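Local coordinates for Lin2634 protein (Listeria innocua, PDB 3MZO) that binds calcium ions in an HD-type metal site and is probably a phosphohydrolase related to the YfbR-like 5'-deoxynucleotidases, at residues H34-G46 / W58-Y70. Residues are numbered along the deposited sequence; the frame is centred on the assembly and turned at random.
With CA (calcium ion), chain K; CA (calcium ion), chain M.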
# COMPACT_ATOMS: atom_id res chain seq x y z
N HIS B 34 5.01 14.48 -10.27
CA HIS B 34 5.75 14.78 -11.46
C HIS B 34 5.52 16.22 -11.91
O HIS B 34 6.46 16.89 -12.27
CB HIS B 34 5.40 13.76 -12.54
CG HIS B 34 5.85 14.14 -13.90
ND1 HIS B 34 7.18 14.06 -14.29
CD2 HIS B 34 5.16 14.56 -14.98
CE1 HIS B 34 7.28 14.44 -15.56
NE2 HIS B 34 6.07 14.73 -16.00
N SER B 35 4.27 16.68 -11.89
CA SER B 35 3.95 18.03 -12.33
C SER B 35 4.62 19.08 -11.43
O SER B 35 5.17 20.07 -11.92
CB SER B 35 2.44 18.22 -12.41
OG SER B 35 1.88 17.25 -13.25
N TYR B 36 4.58 18.84 -10.13
CA TYR B 36 5.29 19.66 -9.16
C TYR B 36 6.78 19.77 -9.46
O TYR B 36 7.34 20.89 -9.51
CB TYR B 36 5.05 19.16 -7.72
CG TYR B 36 6.02 19.78 -6.75
CD1 TYR B 36 5.91 21.13 -6.40
CD2 TYR B 36 7.08 19.05 -6.23
CE1 TYR B 36 6.84 21.74 -5.52
CE2 TYR B 36 8.02 19.65 -5.36
CZ TYR B 36 7.89 21.00 -5.01
OH TYR B 36 8.80 21.60 -4.14
N LYS B 37 7.41 18.64 -9.74
CA LYS B 37 8.84 18.64 -9.99
C LYS B 37 9.19 19.29 -11.35
O LYS B 37 10.12 20.12 -11.42
CB LYS B 37 9.40 17.20 -9.87
CG LYS B 37 9.32 16.62 -8.44
CD LYS B 37 9.94 15.16 -8.32
CE LYS B 37 9.20 14.15 -9.13
NZ LYS B 37 9.69 12.73 -8.88
N VAL B 38 8.41 19.01 -12.39
CA VAL B 38 8.66 19.63 -13.68
C VAL B 38 8.50 21.15 -13.60
O VAL B 38 9.29 21.89 -14.22
CB VAL B 38 7.80 19.01 -14.79
CG1 VAL B 38 7.85 19.79 -16.12
CG2 VAL B 38 8.26 17.53 -15.04
N THR B 39 7.49 21.61 -12.86
CA THR B 39 7.27 23.06 -12.70
C THR B 39 8.45 23.70 -11.93
O THR B 39 8.98 24.73 -12.34
CB THR B 39 5.90 23.37 -12.09
OG1 THR B 39 4.90 22.68 -12.84
CG2 THR B 39 5.59 24.87 -12.14
N SER B 40 8.92 23.04 -10.87
CA SER B 40 10.14 23.49 -10.17
C SER B 40 11.39 23.53 -11.02
O SER B 40 12.16 24.52 -10.98
CB SER B 40 10.34 22.68 -8.92
OG SER B 40 9.20 22.77 -8.08
N ILE B 41 11.60 22.47 -11.81
CA ILE B 41 12.70 22.40 -12.78
C ILE B 41 12.58 23.54 -13.80
O ILE B 41 13.56 24.25 -14.04
CB ILE B 41 12.76 20.98 -13.48
CG1 ILE B 41 13.20 19.90 -12.46
CG2 ILE B 41 13.71 20.99 -14.69
CD1 ILE B 41 12.79 18.45 -12.86
N ALA B 42 11.40 23.75 -14.36
CA ALA B 42 11.18 24.79 -15.36
C ALA B 42 11.49 26.19 -14.81
O ALA B 42 12.11 27.02 -15.50
CB ALA B 42 9.74 24.73 -15.92
N GLN B 43 11.06 26.41 -13.58
CA GLN B 43 11.32 27.65 -12.83
C GLN B 43 12.81 27.89 -12.73
O GLN B 43 13.26 29.02 -12.85
CB GLN B 43 10.71 27.52 -11.43
CG GLN B 43 11.08 28.60 -10.38
CD GLN B 43 10.29 28.42 -9.11
OE1 GLN B 43 9.20 28.98 -8.95
NE2 GLN B 43 10.81 27.61 -8.21
N PHE B 44 13.58 26.83 -12.47
CA PHE B 44 15.00 26.99 -12.41
C PHE B 44 15.57 27.37 -13.78
O PHE B 44 16.38 28.28 -13.89
CB PHE B 44 15.73 25.76 -11.88
CG PHE B 44 17.20 25.85 -12.07
CD1 PHE B 44 17.95 26.65 -11.25
CD2 PHE B 44 17.83 25.19 -13.13
CE1 PHE B 44 19.34 26.80 -11.46
CE2 PHE B 44 19.19 25.31 -13.33
CZ PHE B 44 19.95 26.12 -12.48
N PHE B 45 15.15 26.67 -14.83
CA PHE B 45 15.65 27.03 -16.15
C PHE B 45 15.23 28.44 -16.57
O PHE B 45 15.99 29.13 -17.28
CB PHE B 45 15.29 25.96 -17.22
CG PHE B 45 16.04 24.66 -17.05
CD1 PHE B 45 17.42 24.64 -16.84
CD2 PHE B 45 15.36 23.44 -17.08
CE1 PHE B 45 18.10 23.44 -16.66
CE2 PHE B 45 16.05 22.23 -16.92
CZ PHE B 45 17.40 22.24 -16.70
N GLY B 46 14.05 28.87 -16.16
CA GLY B 46 13.62 30.24 -16.33
C GLY B 46 14.64 31.25 -15.78
O GLY B 46 14.94 32.26 -16.43
N TRP B 58 6.79 34.56 -17.85
CA TRP B 58 6.64 33.66 -16.70
C TRP B 58 5.28 32.99 -16.61
O TRP B 58 5.18 31.81 -16.24
CB TRP B 58 7.05 34.35 -15.39
CG TRP B 58 8.54 34.45 -15.32
CD1 TRP B 58 9.33 35.48 -15.81
CD2 TRP B 58 9.45 33.48 -14.77
NE1 TRP B 58 10.66 35.19 -15.60
CE2 TRP B 58 10.76 33.98 -14.95
CE3 TRP B 58 9.28 32.24 -14.13
CZ2 TRP B 58 11.90 33.29 -14.51
CZ3 TRP B 58 10.43 31.55 -13.69
CH2 TRP B 58 11.71 32.08 -13.89
N ARG B 59 4.23 33.73 -16.93
CA ARG B 59 2.93 33.12 -16.96
C ARG B 59 2.94 31.94 -17.90
O ARG B 59 2.41 30.90 -17.56
CB ARG B 59 1.85 34.12 -17.40
CG ARG B 59 0.45 33.55 -17.27
CD ARG B 59 -0.60 34.57 -17.72
NE ARG B 59 -1.92 34.08 -17.41
CZ ARG B 59 -3.04 34.79 -17.50
NH1 ARG B 59 -3.00 36.06 -17.87
NH2 ARG B 59 -4.21 34.23 -17.18
N ALA B 60 3.58 32.09 -19.07
CA ALA B 60 3.63 31.02 -20.07
C ALA B 60 4.49 29.86 -19.57
O ALA B 60 4.13 28.72 -19.72
CB ALA B 60 4.14 31.54 -21.46
N LEU B 61 5.62 30.17 -18.93
CA LEU B 61 6.50 29.12 -18.44
C LEU B 61 5.79 28.26 -17.43
O LEU B 61 5.79 27.04 -17.55
CB LEU B 61 7.77 29.73 -17.83
CG LEU B 61 8.81 28.81 -17.21
CD1 LEU B 61 10.15 29.53 -17.16
CD2 LEU B 61 8.39 28.37 -15.81
N TYR B 62 5.19 28.89 -16.44
CA TYR B 62 4.52 28.16 -15.36
C TYR B 62 3.28 27.42 -15.82
O TYR B 62 3.07 26.27 -15.43
CB TYR B 62 4.12 29.11 -14.23
CG TYR B 62 5.24 29.48 -13.29
CD1 TYR B 62 5.88 28.52 -12.48
CD2 TYR B 62 5.62 30.79 -13.14
CE1 TYR B 62 6.90 28.90 -11.58
CE2 TYR B 62 6.61 31.18 -12.27
CZ TYR B 62 7.26 30.26 -11.50
OH TYR B 62 8.22 30.73 -10.63
N GLU B 63 2.45 28.09 -16.60
CA GLU B 63 1.22 27.46 -17.06
C GLU B 63 1.49 26.23 -17.95
O GLU B 63 0.77 25.25 -17.85
CB GLU B 63 0.26 28.48 -17.71
CG GLU B 63 0.60 28.89 -19.07
CD GLU B 63 -0.22 30.11 -19.57
OE1 GLU B 63 -1.09 30.66 -18.82
OE2 GLU B 63 0.02 30.48 -20.73
N LYS B 64 2.52 26.27 -18.78
CA LYS B 64 2.87 25.10 -19.59
C LYS B 64 3.34 23.94 -18.71
O LYS B 64 2.86 22.81 -18.86
CB LYS B 64 3.97 25.45 -20.61
CG LYS B 64 3.50 26.30 -21.77
CD LYS B 64 4.70 26.91 -22.54
CE LYS B 64 4.24 27.66 -23.80
NZ LYS B 64 3.60 26.76 -24.76
N ALA B 65 4.24 24.22 -17.76
CA ALA B 65 4.82 23.19 -16.89
C ALA B 65 3.81 22.62 -15.90
O ALA B 65 3.75 21.40 -15.69
CB ALA B 65 6.04 23.74 -16.14
N LEU B 66 3.00 23.49 -15.31
CA LEU B 66 2.06 23.08 -14.29
C LEU B 66 0.98 22.13 -14.83
O LEU B 66 0.63 21.15 -14.18
CB LEU B 66 1.38 24.30 -13.64
CG LEU B 66 0.48 23.93 -12.45
CD1 LEU B 66 1.31 23.41 -11.27
CD2 LEU B 66 -0.40 25.13 -12.06
N ASN B 67 0.46 22.45 -16.01
CA ASN B 67 -0.71 21.79 -16.56
C ASN B 67 -0.43 20.71 -17.61
O ASN B 67 -1.35 20.11 -18.09
CB ASN B 67 -1.61 22.85 -17.17
CG ASN B 67 -1.95 23.97 -16.17
OD1 ASN B 67 -2.53 23.70 -15.12
ND2 ASN B 67 -1.57 25.20 -16.49
N HIS B 68 0.83 20.42 -17.89
CA HIS B 68 1.17 19.62 -19.07
C HIS B 68 0.69 18.18 -18.98
O HIS B 68 0.44 17.61 -20.01
CB HIS B 68 2.66 19.64 -19.40
CG HIS B 68 3.52 18.75 -18.55
ND1 HIS B 68 3.86 19.08 -17.26
CD2 HIS B 68 4.18 17.61 -18.83
CE1 HIS B 68 4.64 18.13 -16.76
NE2 HIS B 68 4.85 17.23 -17.69
N ASP B 69 0.53 17.62 -17.79
CA ASP B 69 0.05 16.23 -17.65
C ASP B 69 -1.32 16.06 -16.99
O ASP B 69 -1.73 14.95 -16.65
CB ASP B 69 1.12 15.39 -16.93
CG ASP B 69 2.21 14.88 -17.87
OD1 ASP B 69 2.02 14.94 -19.07
OD2 ASP B 69 3.23 14.35 -17.43
N TYR B 70 -2.07 17.15 -16.86
CA TYR B 70 -3.41 17.12 -16.32
C TYR B 70 -4.28 16.10 -17.09
O TYR B 70 -5.09 15.40 -16.49
CB TYR B 70 -4.03 18.53 -16.34
CG TYR B 70 -5.43 18.54 -15.79
CD1 TYR B 70 -5.66 18.50 -14.43
CD2 TYR B 70 -6.52 18.53 -16.65
CE1 TYR B 70 -6.94 18.46 -13.92
CE2 TYR B 70 -7.82 18.49 -16.15
CZ TYR B 70 -8.02 18.47 -14.78
OH TYR B 70 -9.29 18.39 -14.29
CA CA K . 5.32 14.57 -18.66
CA CA M . 1.13 15.53 -21.33
O HOH W 1 0.42 18.57 -15.10
O HOH W 2 4.00 14.77 -20.92
O HOH W 3 0.60 13.11 -20.95
O HOH W 4 2.63 17.25 -22.55
O HOH W 5 -0.85 16.15 -22.02
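With CG of H34 trans to its backbone N (chi1 167°) and CG of H68 set between its own backbone N and carbonyl carbon (chi1 78°), the two imidazoles converge on one calcium ion, each through NE2. The bond from H34 NE2 to the calcium is 2.8 Å. D69 joins them through OD2, 2.4 Å from the same ion, while its OD1 turns to a second calcium that also takes H68 O; the carboxylate thus bridges the two metals. Beside the first ion, D69 OD2 lies at the edge of the H34 ring. The H68 ring is fixed from its other nitrogen, ND1 donating to A65 O of helix 58-67 (2.8 Å), and V38 CG1 packs obliquely against its CE1. A water that donates to S35 OG and L66 O and accepts from D69 N links the type I turn N67-Y70 to helix 31-51; S35 OG is also bonded to V31 O. Farther from the metals the axes of segments 34-46 and 58-67, nearly antiparallel at 155°, come within 8.0 Å, and A42 CB meets A65 CB (3.8 Å). T39 sits on A65, its OG1 donating back to S35 O and its CG2 meeting the Y62 ring edge. At the far end Y62 OH donates to Q43 OE1 (2.6 Å), on a lone pair in the carbonyl plane, with amide and ring nearly perpendicular; Q43 NE2 goes to N67 of a second subunit. L61 CD1 and W58 CH2 close against G46. D138 completes the protein ligands of the first calcium, and D141 accepts from H34 ND1, which probably orients the imidazole and makes NE2 a stronger donor to the metal, consistent with an HD-type hydrolase centre.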